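PDB 3I0P: malate dehydrogenase from Entamoeba histolytica, which probably catalyses the reversible, NAD-dependent interconversion of malate and oxaloacetate, working as a dimer whose two subunits both contact the bound cofactor. Local coordinates for residues 76-86 with 103-114; 127-138 with 167-177. All blocks are in the same frame, centred on the assembly; numbering follows the deposited sequence.

Followed from the N terminus, the chain first makes the hairpin of strands 75-79 and 83-87, then runs through helix 93-111 into strand 113-121. Interaction 1 closes this beta-alpha-beta loop by laying the helix over the hairpin. Helix 127-136 comes next, and after strand 139-145 the chain returns along strand 166-170, where interaction 2 closes a second loop. The two contacts are in series, neither nested nor crossing. Both build on one mixed sheet; in its strand order they lie to either side of strand 282-290, and both reach the second subunit. Helix 93-111 also meets segment 127-138 directly: Ile105 packs on Ala134, and Lys109 NZ probably hydrogen-bonds to Glu137 O.

Interaction 1 of 2, residues 76-86 with 103-114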
loop_
_atom_site.group_PDB
_atom_site.type_symbol
_atom_site.label_atom_id
_atom_site.label_comp_id
_atom_site.label_asym_id
_atom_site.label_seq_id
_atom_site.Cartn_x
_atom_site.Cartn_y
_atom_site.Cartn_z
ATOM N N ILE A 76 0.918 -26.655 9.218
ATOM C CA ILE A 76 -0.248 -25.902 9.665
ATOM C C ILE A 76 -0.203 -25.761 11.192
ATOM O O ILE A 76 -0.229 -26.759 11.914
ATOM C CB ILE A 76 -1.571 -26.569 9.186
ATOM C CG1 ILE A 76 -1.686 -26.480 7.662
ATOM C CG2 ILE A 76 -2.772 -25.908 9.823
ATOM C CD1 ILE A 76 -2.571 -27.536 7.025
ATOM N N ILE A 77 -0.108 -24.523 11.677
ATOM C CA ILE A 77 -0.159 -24.253 13.119
ATOM C C ILE A 77 -1.599 -23.983 13.589
ATOM O O ILE A 77 -2.045 -24.548 14.591
ATOM C CB ILE A 77 0.783 -23.088 13.534
ATOM C CG1 ILE A 77 2.255 -23.401 13.203
ATOM C CG2 ILE A 77 0.618 -22.742 15.008
ATOM C CD1 ILE A 77 2.773 -24.757 13.664
ATOM N N ARG A 78 -2.318 -23.130 12.860
ATOM C CA ARG A 78 -3.680 -22.732 13.218
ATOM C C ARG A 78 -4.458 -22.418 11.949
ATOM O O ARG A 78 -4.054 -21.557 11.170
ATOM C CB ARG A 78 -3.660 -21.507 14.145
ATOM C CG ARG A 78 -4.855 -21.447 15.097
ATOM C CD ARG A 78 -5.066 -20.076 15.736
ATOM N NE ARG A 78 -4.178 -19.806 16.870
ATOM C CZ ARG A 78 -4.455 -18.939 17.854
ATOM N NH1 ARG A 78 -3.589 -18.754 18.850
ATOM N NH2 ARG A 78 -5.603 -18.257 17.855
ATOM N N GLU A 79 -5.563 -23.126 11.735
ATOM C CA GLU A 79 -6.362 -22.954 10.518
ATOM C C GLU A 79 -7.843 -22.677 10.809
ATOM O O GLU A 79 -8.465 -23.381 11.606
ATOM C CB GLU A 79 -6.210 -24.182 9.613
ATOM C CG GLU A 79 -6.952 -24.111 8.277
ATOM C CD GLU A 79 -6.735 -25.345 7.404
ATOM O OE1 GLU A 79 -6.532 -26.462 7.948
ATOM O OE2 GLU A 79 -6.776 -25.196 6.157
ATOM N N THR A 80 -8.399 -21.645 10.173
ATOM C CA THR A 80 -9.847 -21.417 10.190
ATOM C C THR A 80 -10.368 -21.492 8.760
ATOM O O THR A 80 -9.621 -21.856 7.848
ATOM C CB THR A 80 -10.252 -20.064 10.833
ATOM O OG1 THR A 80 -10.196 -19.019 9.860
ATOM C CG2 THR A 80 -9.353 -19.707 12.019
ATOM N N SER A 81 -11.640 -21.147 8.567
ATOM C CA SER A 81 -12.274 -21.148 7.240
ATOM C C SER A 81 -11.501 -20.350 6.194
ATOM O O SER A 81 -11.296 -20.826 5.069
ATOM C CB SER A 81 -13.694 -20.577 7.324
ATOM O OG SER A 81 -14.604 -21.538 7.816
ATOM N N THR A 82 -11.086 -19.142 6.576
ATOM C CA THR A 82 -10.531 -18.174 5.640
ATOM C C THR A 82 -9.073 -17.854 5.929
ATOM O O THR A 82 -8.450 -17.086 5.194
ATOM C CB THR A 82 -11.312 -16.841 5.692
ATOM O OG1 THR A 82 -11.324 -16.352 7.042
ATOM C CG2 THR A 82 -12.742 -17.016 5.207
ATOM N N THR A 83 -8.531 -18.419 7.004
ATOM C CA THR A 83 -7.171 -18.073 7.441
ATOM C C THR A 83 -6.295 -19.293 7.693
ATOM O O THR A 83 -6.790 -20.426 7.754
ATOM C CB THR A 83 -7.162 -17.226 8.741
ATOM O OG1 THR A 83 -7.462 -18.060 9.868
ATOM C CG2 THR A 83 -8.151 -16.061 8.657
ATOM N N CYS A 84 -4.993 -19.045 7.846
ATOM C CA CYS A 84 -4.057 -20.074 8.271
ATOM C C CYS A 84 -2.716 -19.485 8.721
ATOM O O CYS A 84 -2.263 -18.472 8.178
ATOM C CB CYS A 84 -3.846 -21.111 7.162
ATOM S SG CYS A 84 -2.935 -22.571 7.709
ATOM N N VAL A 85 -2.102 -20.117 9.727
ATOM C CA VAL A 85 -0.716 -19.829 10.102
ATOM C C VAL A 85 0.143 -21.029 9.738
ATOM O O VAL A 85 -0.190 -22.164 10.076
ATOM C CB VAL A 85 -0.543 -19.542 11.617
ATOM C CG1 VAL A 85 0.946 -19.374 11.975
ATOM C CG2 VAL A 85 -1.337 -18.322 12.032
ATOM N N LEU A 86 1.245 -20.768 9.048
ATOM C CA LEU A 86 2.184 -21.812 8.688
ATOM C C LEU A 86 3.543 -21.572 9.330
ATOM O O LEU A 86 4.015 -20.438 9.411
ATOM C CB LEU A 86 2.337 -21.915 7.171
ATOM C CG LEU A 86 1.124 -22.185 6.268
ATOM C CD1 LEU A 86 1.511 -21.966 4.809
ATOM C CD2 LEU A 86 0.548 -23.583 6.464
ATOM N N MET A 103 -3.097 -21.903 -1.063
ATOM C CA MET A 103 -3.967 -22.184 0.055
ATOM C C MET A 103 -4.916 -21.011 0.307
ATOM O O MET A 103 -6.114 -21.217 0.504
ATOM C CB MET A 103 -3.097 -22.464 1.267
ATOM C CG MET A 103 -3.794 -23.081 2.430
ATOM S SD MET A 103 -2.612 -23.991 3.449
ATOM C CE MET A 103 -3.732 -24.377 4.796
ATOM N N ALA A 104 -4.394 -19.785 0.274
ATOM C CA ALA A 104 -5.240 -18.598 0.387
ATOM C C ALA A 104 -6.256 -18.489 -0.760
ATOM O O ALA A 104 -7.389 -18.052 -0.548
ATOM C CB ALA A 104 -4.394 -17.348 0.477
ATOM N N ILE A 105 -5.846 -18.885 -1.967
ATOM C CA ILE A 105 -6.725 -18.893 -3.141
ATOM C C ILE A 105 -7.866 -19.892 -2.952
ATOM O O ILE A 105 -9.039 -19.577 -3.182
ATOM C CB ILE A 105 -5.945 -19.238 -4.436
ATOM C CG1 ILE A 105 -5.024 -18.086 -4.835
ATOM C CG2 ILE A 105 -6.897 -19.567 -5.583
ATOM C CD1 ILE A 105 -3.921 -18.489 -5.807
ATOM N N GLU A 106 -7.501 -21.094 -2.523
ATOM C CA GLU A 106 -8.424 -22.189 -2.305
ATOM C C GLU A 106 -9.536 -21.761 -1.340
ATOM O O GLU A 106 -10.721 -21.963 -1.613
ATOM C CB GLU A 106 -7.630 -23.372 -1.750
ATOM C CG GLU A 106 -8.289 -24.738 -1.860
ATOM C CD GLU A 106 -7.602 -25.788 -0.975
ATOM O OE1 GLU A 106 -6.658 -25.429 -0.220
ATOM O OE2 GLU A 106 -8.013 -26.974 -1.036
ATOM N N LYS A 107 -9.133 -21.155 -0.224
ATOM C CA LYS A 107 -10.052 -20.580 0.758
ATOM C C LYS A 107 -10.884 -19.419 0.213
ATOM O O LYS A 107 -12.022 -19.218 0.643
ATOM C CB LYS A 107 -9.289 -20.096 1.994
ATOM C CG LYS A 107 -8.455 -21.152 2.675
ATOM C CD LYS A 107 -7.885 -20.640 3.977
ATOM C CE LYS A 107 -7.249 -21.767 4.765
ATOM N NZ LYS A 107 -8.242 -22.836 5.096
ATOM N N ALA A 108 -10.323 -18.640 -0.707
ATOM C CA ALA A 108 -11.076 -17.523 -1.272
ATOM C C ALA A 108 -12.179 -18.056 -2.172
ATOM O O ALA A 108 -13.299 -17.556 -2.140
ATOM C CB ALA A 108 -10.167 -16.554 -2.024
ATOM N N LYS A 109 -11.854 -19.094 -2.945
ATOM C CA LYS A 109 -12.805 -19.741 -3.845
ATOM C C LYS A 109 -13.986 -20.358 -3.101
ATOM O O LYS A 109 -15.113 -20.359 -3.601
ATOM C CB LYS A 109 -12.105 -20.808 -4.680
ATOM C CG LYS A 109 -11.117 -20.259 -5.698
ATOM C CD LYS A 109 -11.819 -19.514 -6.809
ATOM C CE LYS A 109 -10.999 -19.561 -8.073
ATOM N NZ LYS A 109 -11.617 -18.707 -9.114
ATOM N N LYS A 110 -13.730 -20.870 -1.903
ATOM C CA LYS A 110 -14.781 -21.487 -1.113
ATOM C C LYS A 110 -15.600 -20.485 -0.284
ATOM O O LYS A 110 -16.800 -20.678 -0.119
ATOM C CB LYS A 110 -14.203 -22.586 -0.218
ATOM C CG LYS A 110 -15.231 -23.607 0.246
ATOM C CD LYS A 110 -14.606 -24.619 1.197
ATOM C CE LYS A 110 -15.685 -25.334 2.029
ATOM N NZ LYS A 110 -15.115 -26.501 2.767
ATOM N N TYR A 111 -14.962 -19.423 0.224
ATOM C CA TYR A 111 -15.617 -18.493 1.167
ATOM C C TYR A 111 -15.656 -17.039 0.732
ATOM O O TYR A 111 -16.409 -16.246 1.302
ATOM C CB TYR A 111 -14.960 -18.559 2.542
ATOM C CG TYR A 111 -15.064 -19.904 3.211
ATOM C CD1 TYR A 111 -13.988 -20.787 3.193
ATOM C CD2 TYR A 111 -16.236 -20.297 3.864
ATOM C CE1 TYR A 111 -14.070 -22.028 3.804
ATOM C CE2 TYR A 111 -16.330 -21.537 4.484
ATOM C CZ TYR A 111 -15.242 -22.398 4.449
ATOM O OH TYR A 111 -15.312 -23.639 5.055
ATOM N N GLY A 112 -14.842 -16.683 -0.257
ATOM C CA GLY A 112 -14.786 -15.305 -0.750
ATOM C C GLY A 112 -13.427 -14.670 -0.529
ATOM O O GLY A 112 -12.938 -13.913 -1.371
ATOM N N MET A 113 -12.811 -14.986 0.607
ATOM C CA MET A 113 -11.499 -14.457 0.944
ATOM C C MET A 113 -10.623 -15.472 1.658
ATOM O O MET A 113 -11.125 -16.403 2.289
ATOM C CB MET A 113 -11.647 -13.205 1.803
ATOM C CG MET A 113 -12.305 -12.068 1.064
ATOM S SD MET A 113 -12.636 -10.729 2.175
ATOM C CE MET A 113 -11.050 -9.876 2.151
ATOM N N GLY A 114 -9.313 -15.274 1.561
ATOM C CA GLY A 114 -8.355 -16.147 2.201
ATOM C C GLY A 114 -7.103 -15.386 2.569
ATOM O O GLY A 114 -6.658 -14.503 1.818
#
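Lys107 of helix 93-111 runs between the helix and the turn of the 75-87 beta-hairpin, joining the two through Glu79 and Thr80. The second hairpin strand, 83-87, opens a beta-alpha-beta unit that continues through this helix into strand 113-121; the segments 83-86 and 103-111 run nearly antiparallel, at 165°. A lysine suits this place because its long methylene chain can lie along the turn, CD 3.6 Å from Ser81 O, before its amine meets polar atoms. The chain stays extended until a final bend (chi4 -60°) delivers NZ to two acceptors. One is Thr80 O, met almost end-on. The other is the extended Glu79, whose OE2 receives NZ at 3.0 Å on its anti side in a salt bridge.

One helical turn earlier, Met103 crosses Glu79 obliquely. With CG anti to the backbone N (chi1 -166°) and the rest of the chain extended, its CE methyl ends 3.5 Å from Cys84 SG and 4.0 Å from Ile76 CD1. A flexible thioether suits this spot, where apolar groups border the carboxylate of Glu79.

One turn later, Ser81 CB sits over one face of the Tyr111 ring, 3.8 Å from its centroid in a CH-pi contact, and CG of Lys110 lies over the opposite face. CG2 of Thr82 touches Tyr111 CB and Met113 O, while its OG1 hydrogen-bonds to Tyr111 O of the second subunit; the branched threonine thus serves both the fold and the dimer interface. After the helix, Gly112 adopts a positive phi and the chain turns into strand 113-121. Glycine suits position 114 because a CB would collide with Ala104 O of the helix. Gly114 CA lies 3.1 Å from Thr82 O in a CA-H...O contact.

Interaction 2 of 2, residues 127-138 with 167-177; sequences AGYYSLLAAQEG and AIGIPSDEAFP. With NAD (nicotinamide-adenine-dinucleotide), chain B.
Ala127 and Ala167 meet through their methyl groups, CB to CB 3.6 Å, and such small residues let helix 127-136 lie close on strand segment 167-170, the axes 6.6 Å apart and running the same way at 19°. The apolar contact continues at Gly169, where the backbone itself meets the helix, its N lying 3.4 Å from Ser131 CB; glycine suits this place because a CB would point at the helix and clash with Ser131 O. Further along, Ala135 CB packs on Pro177 CB and Pro171 CD. Leu132 brings CD2 to within 3.6 Å of Pro177 CG, the two side chains crossing at about a right angle, so Pro177 meets both Leu132 and Ala135.

The polar contacts are fewer. Ser131 OG, beside its own backbone N at chi1 -76°, approaches Ala167 O but hydrogen-bonds to Gly141 O. Ala127 N donates to O2D of the nicotinamide ribose of NAD at 2.9 Å, which links this packing to the cofactor pocket.

Strands 139-145 and 178-182 flank strand 166-170 in the sheet. Tyr129 packs against helices 29-45 and 93-111, whereas Ile170, pointing away from helix 127-136, meets helix 297-312 and Ile256 of the second subunit.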
loop_
_atom_site.group_PDB
_atom_site.type_symbol
_atom_site.label_atom_id
_atom_site.label_comp_id
_atom_site.label_asym_id
_atom_site.label_seq_id
_atom_site.Cartn_x
_atom_site.Cartn_y
_atom_site.Cartn_z
ATOM N N ALA A 127 8.157 -10.854 -4.953
ATOM C CA ALA A 127 6.842 -10.844 -4.308
ATOM C C ALA A 127 5.752 -11.037 -5.358
ATOM O O ALA A 127 4.773 -11.759 -5.133
ATOM C CB ALA A 127 6.625 -9.559 -3.517
ATOM N N GLY A 128 5.961 -10.412 -6.516
ATOM C CA GLY A 128 5.019 -10.446 -7.625
ATOM C C GLY A 128 4.591 -11.829 -8.047
ATOM O O GLY A 128 3.503 -11.986 -8.594
ATOM N N TYR A 129 5.424 -12.834 -7.792
ATOM C CA TYR A 129 5.139 -14.197 -8.252
ATOM C C TYR A 129 3.877 -14.734 -7.603
ATOM O O TYR A 129 3.015 -15.300 -8.268
ATOM C CB TYR A 129 6.315 -15.143 -7.971
ATOM C CG TYR A 129 6.041 -16.588 -8.354
ATOM C CD1 TYR A 129 6.134 -17.006 -9.681
ATOM C CD2 TYR A 129 5.667 -17.535 -7.391
ATOM C CE1 TYR A 129 5.876 -18.329 -10.048
ATOM C CE2 TYR A 129 5.399 -18.862 -7.746
ATOM C CZ TYR A 129 5.516 -19.248 -9.075
ATOM O OH TYR A 129 5.271 -20.552 -9.446
ATOM N N TYR A 130 3.776 -14.548 -6.294
ATOM C CA TYR A 130 2.653 -15.072 -5.526
ATOM C C TYR A 130 1.359 -14.325 -5.855
ATOM O O TYR A 130 0.287 -14.923 -5.909
ATOM C CB TYR A 130 2.999 -15.071 -4.030
ATOM C CG TYR A 130 4.365 -15.673 -3.825
ATOM C CD1 TYR A 130 4.542 -17.066 -3.755
ATOM C CD2 TYR A 130 5.495 -14.862 -3.788
ATOM C CE1 TYR A 130 5.810 -17.617 -3.626
ATOM C CE2 TYR A 130 6.758 -15.402 -3.654
ATOM C CZ TYR A 130 6.914 -16.773 -3.573
ATOM O OH TYR A 130 8.185 -17.273 -3.433
ATOM N N SER A 131 1.476 -13.029 -6.124
ATOM C CA SER A 131 0.326 -12.240 -6.550
ATOM C C SER A 131 -0.167 -12.683 -7.924
ATOM O O SER A 131 -1.373 -12.704 -8.176
ATOM C CB SER A 131 0.646 -10.741 -6.540
ATOM O OG SER A 131 0.635 -10.248 -5.204
ATOM N N LEU A 132 0.765 -13.051 -8.802
ATOM C CA LEU A 132 0.402 -13.556 -10.122
ATOM C C LEU A 132 -0.408 -14.853 -10.032
ATOM O O LEU A 132 -1.352 -15.047 -10.792
ATOM C CB LEU A 132 1.637 -13.747 -11.005
ATOM C CG LEU A 132 2.346 -12.489 -11.517
ATOM C CD1 LEU A 132 3.689 -12.852 -12.124
ATOM C CD2 LEU A 132 1.500 -11.722 -12.521
ATOM N N LEU A 133 -0.052 -15.729 -9.098
ATOM C CA LEU A 133 -0.810 -16.956 -8.886
ATOM C C LEU A 133 -2.275 -16.641 -8.611
ATOM O O LEU A 133 -3.166 -17.313 -9.126
ATOM C CB LEU A 133 -0.223 -17.774 -7.733
ATOM C CG LEU A 133 1.153 -18.433 -7.894
ATOM C CD1 LEU A 133 1.564 -19.062 -6.553
ATOM C CD2 LEU A 133 1.186 -19.478 -9.024
ATOM N N ALA A 134 -2.519 -15.612 -7.806
ATOM C CA ALA A 134 -3.872 -15.214 -7.448
ATOM C C ALA A 134 -4.644 -14.645 -8.641
ATOM O O ALA A 134 -5.803 -15.003 -8.852
ATOM C CB ALA A 134 -3.849 -14.231 -6.293
ATOM N N ALA A 135 -3.995 -13.785 -9.425
ATOM C CA ALA A 135 -4.624 -13.186 -10.605
ATOM C C ALA A 135 -5.014 -14.217 -11.686
ATOM O O ALA A 135 -6.037 -14.056 -12.373
ATOM C CB ALA A 135 -3.748 -12.103 -11.176
ATOM N N GLN A 136 -4.212 -15.275 -11.819
ATOM C CA GLN A 136 -4.498 -16.352 -12.772
ATOM C C GLN A 136 -5.774 -17.121 -12.426
ATOM O O GLN A 136 -6.440 -17.629 -13.322
ATOM C CB GLN A 136 -3.336 -17.332 -12.853
ATOM C CG GLN A 136 -2.145 -16.844 -13.637
ATOM C CD GLN A 136 -0.881 -17.630 -13.287
ATOM O OE1 GLN A 136 -0.946 -18.829 -12.968
ATOM N NE2 GLN A 136 0.275 -16.954 -13.334
ATOM N N GLU A 137 -6.081 -17.215 -11.129
ATOM C CA GLU A 137 -7.297 -17.863 -10.621
ATOM C C GLU A 137 -8.481 -16.904 -10.453
ATOM O O GLU A 137 -9.461 -17.250 -9.788
ATOM C CB GLU A 137 -7.032 -18.547 -9.264
ATOM C CG GLU A 137 -6.016 -19.681 -9.272
ATOM C CD GLU A 137 -6.295 -20.688 -10.361
ATOM O OE1 GLU A 137 -7.443 -21.187 -10.428
ATOM O OE2 GLU A 137 -5.371 -20.961 -11.161
ATOM N N GLY A 138 -8.393 -15.704 -11.022
ATOM C CA GLY A 138 -9.483 -14.729 -10.916
ATOM C C GLY A 138 -9.645 -14.086 -9.542
ATOM O O GLY A 138 -10.724 -13.591 -9.198
ATOM N N ALA A 167 3.448 -6.778 -3.142
ATOM C CA ALA A 167 3.001 -7.087 -4.496
ATOM C C ALA A 167 1.487 -7.207 -4.518
ATOM O O ALA A 167 0.892 -7.724 -3.570
ATOM C CB ALA A 167 3.637 -8.344 -5.003
ATOM N N ILE A 168 0.880 -6.701 -5.592
ATOM C CA ILE A 168 -0.570 -6.713 -5.778
ATOM C C ILE A 168 -0.874 -7.174 -7.194
ATOM O O ILE A 168 -0.494 -6.502 -8.164
ATOM C CB ILE A 168 -1.191 -5.307 -5.582
ATOM C CG1 ILE A 168 -0.832 -4.737 -4.212
ATOM C CG2 ILE A 168 -2.713 -5.347 -5.779
ATOM C CD1 ILE A 168 -0.781 -3.231 -4.196
ATOM N N GLY A 169 -1.544 -8.321 -7.310
ATOM C CA GLY A 169 -1.918 -8.877 -8.613
ATOM C C GLY A 169 -3.416 -8.791 -8.836
ATOM O O GLY A 169 -4.198 -9.238 -8.002
ATOM N N ILE A 170 -3.823 -8.205 -9.955
ATOM C CA ILE A 170 -5.240 -8.000 -10.238
ATOM C C ILE A 170 -5.572 -8.467 -11.653
ATOM O O ILE A 170 -4.909 -8.053 -12.618
ATOM C CB ILE A 170 -5.642 -6.506 -10.057
ATOM C CG1 ILE A 170 -5.534 -6.098 -8.579
ATOM C CG2 ILE A 170 -7.052 -6.243 -10.622
ATOM C CD1 ILE A 170 -5.487 -4.618 -8.333
ATOM N N PRO A 171 -6.599 -9.333 -11.793
ATOM C CA PRO A 171 -7.006 -9.802 -13.122
ATOM C C PRO A 171 -7.304 -8.645 -14.086
ATOM O O PRO A 171 -7.835 -7.601 -13.675
ATOM C CB PRO A 171 -8.269 -10.611 -12.833
ATOM C CG PRO A 171 -8.106 -11.074 -11.441
ATOM C CD PRO A 171 -7.392 -9.965 -10.723
ATOM N N SER A 172 -6.947 -8.840 -15.353
ATOM C CA SER A 172 -7.054 -7.807 -16.377
ATOM C C SER A 172 -7.630 -8.434 -17.650
ATOM O O SER A 172 -7.592 -9.664 -17.804
ATOM C CB SER A 172 -5.669 -7.234 -16.658
ATOM O OG SER A 172 -5.717 -6.201 -17.621
ATOM N N ASP A 173 -8.170 -7.614 -18.557
ATOM C CA ASP A 173 -8.670 -8.156 -19.826
ATOM C C ASP A 173 -7.619 -8.015 -20.906
ATOM O O ASP A 173 -7.872 -8.295 -22.075
ATOM C CB ASP A 173 -10.019 -7.542 -20.248
ATOM C CG ASP A 173 -9.896 -6.130 -20.816
ATOM O OD1 ASP A 173 -8.849 -5.463 -20.639
ATOM O OD2 ASP A 173 -10.875 -5.662 -21.441
ATOM N N GLU A 174 -6.438 -7.571 -20.494
ATOM C CA GLU A 174 -5.298 -7.458 -21.375
ATOM C C GLU A 174 -4.494 -8.766 -21.367
ATOM O O GLU A 174 -4.905 -9.743 -20.734
ATOM C CB GLU A 174 -4.444 -6.275 -20.941
ATOM C CG GLU A 174 -5.243 -5.005 -20.774
ATOM C CD GLU A 174 -4.377 -3.811 -20.473
ATOM O OE1 GLU A 174 -3.733 -3.794 -19.399
ATOM O OE2 GLU A 174 -4.349 -2.875 -21.311
ATOM N N ALA A 175 -3.363 -8.780 -22.072
ATOM C CA ALA A 175 -2.553 -9.996 -22.241
ATOM C C ALA A 175 -1.749 -10.343 -20.988
ATOM O O ALA A 175 -1.191 -11.432 -20.879
ATOM C CB ALA A 175 -1.629 -9.851 -23.445
ATOM N N PHE A 176 -1.687 -9.394 -20.059
ATOM C CA PHE A 176 -0.999 -9.539 -18.779
ATOM C C PHE A 176 -1.885 -8.923 -17.706
ATOM O O PHE A 176 -2.605 -7.966 -17.990
ATOM C CB PHE A 176 0.341 -8.791 -18.814
ATOM C CG PHE A 176 0.222 -7.356 -19.260
ATOM C CD1 PHE A 176 0.157 -6.328 -18.326
ATOM C CD2 PHE A 176 0.147 -7.035 -20.620
ATOM C CE1 PHE A 176 0.035 -5.000 -18.739
ATOM C CE2 PHE A 176 0.025 -5.725 -21.033
ATOM C CZ PHE A 176 -0.031 -4.703 -20.096
ATOM N N PRO A 177 -1.842 -9.460 -16.470
ATOM C CA PRO A 177 -2.603 -8.835 -15.378
ATOM C C PRO A 177 -1.938 -7.558 -14.886
ATOM O O PRO A 177 -0.759 -7.317 -15.187
ATOM C CB PRO A 177 -2.550 -9.887 -14.269
ATOM C CG PRO A 177 -1.308 -10.643 -14.542
ATOM C CD PRO A 177 -1.199 -10.713 -16.037
HETATM P PA NAD B . 10.805 -1.295 -9.215
HETATM O O1A NAD B . 11.575 -1.981 -10.318
HETATM O O2A NAD B . 11.241 0.068 -8.783
HETATM O O5B NAD B . 9.274 -1.241 -9.704
HETATM C C5B NAD B . 8.633 -2.433 -10.193
HETATM C C4B NAD B . 7.108 -2.285 -10.281
HETATM O O4B NAD B . 6.721 -0.981 -10.734
HETATM C C3B NAD B . 6.490 -3.245 -11.276
HETATM O O3B NAD B . 5.166 -3.575 -10.825
HETATM C C2B NAD B . 6.421 -2.443 -12.557
HETATM O O2B NAD B . 5.384 -2.913 -13.418
HETATM C C1B NAD B . 6.104 -1.059 -12.028
HETATM N N9A NAD B . 6.577 0.067 -12.885
HETATM C C8A NAD B . 7.845 0.367 -13.201
HETATM N N7A NAD B . 7.841 1.479 -13.968
HETATM C C5A NAD B . 6.558 1.879 -14.123
HETATM C C6A NAD B . 5.932 2.936 -14.791
HETATM N N6A NAD B . 6.650 3.846 -15.494
HETATM N N1A NAD B . 4.582 3.051 -14.751
HETATM C C2A NAD B . 3.841 2.166 -14.071
HETATM N N3A NAD B . 4.415 1.148 -13.417
HETATM C C4A NAD B . 5.768 0.982 -13.431
HETATM O O3 NAD B . 10.668 -2.263 -7.915
HETATM P PN NAD B . 11.826 -2.735 -6.871
HETATM O O1N NAD B . 11.482 -2.139 -5.527
HETATM O O2N NAD B . 13.194 -2.531 -7.472
HETATM O O5D NAD B . 11.605 -4.318 -6.762
HETATM C C5D NAD B . 12.117 -5.205 -7.762
HETATM C C4D NAD B . 11.911 -6.657 -7.340
HETATM O O4D NAD B . 12.654 -6.944 -6.151
HETATM C C3D NAD B . 10.454 -6.965 -7.020
HETATM O O3D NAD B . 10.052 -8.080 -7.827
HETATM C C2D NAD B . 10.421 -7.271 -5.522
HETATM O O2D NAD B . 9.502 -8.301 -5.116
HETATM C C1D NAD B . 11.840 -7.729 -5.272
HETATM N N1N NAD B . 12.223 -7.589 -3.869
HETATM C C2N NAD B . 12.237 -8.700 -3.098
HETATM C C3N NAD B . 12.598 -8.615 -1.750
HETATM C C7N NAD B . 12.618 -9.838 -0.876
HETATM O O7N NAD B . 12.944 -9.720 0.298
HETATM N N7N NAD B . 12.283 -11.017 -1.395
HETATM C C4N NAD B . 12.943 -7.371 -1.215
HETATM C C5N NAD B . 12.910 -6.237 -2.033
HETATM C C6N NAD B . 12.545 -6.376 -3.372
#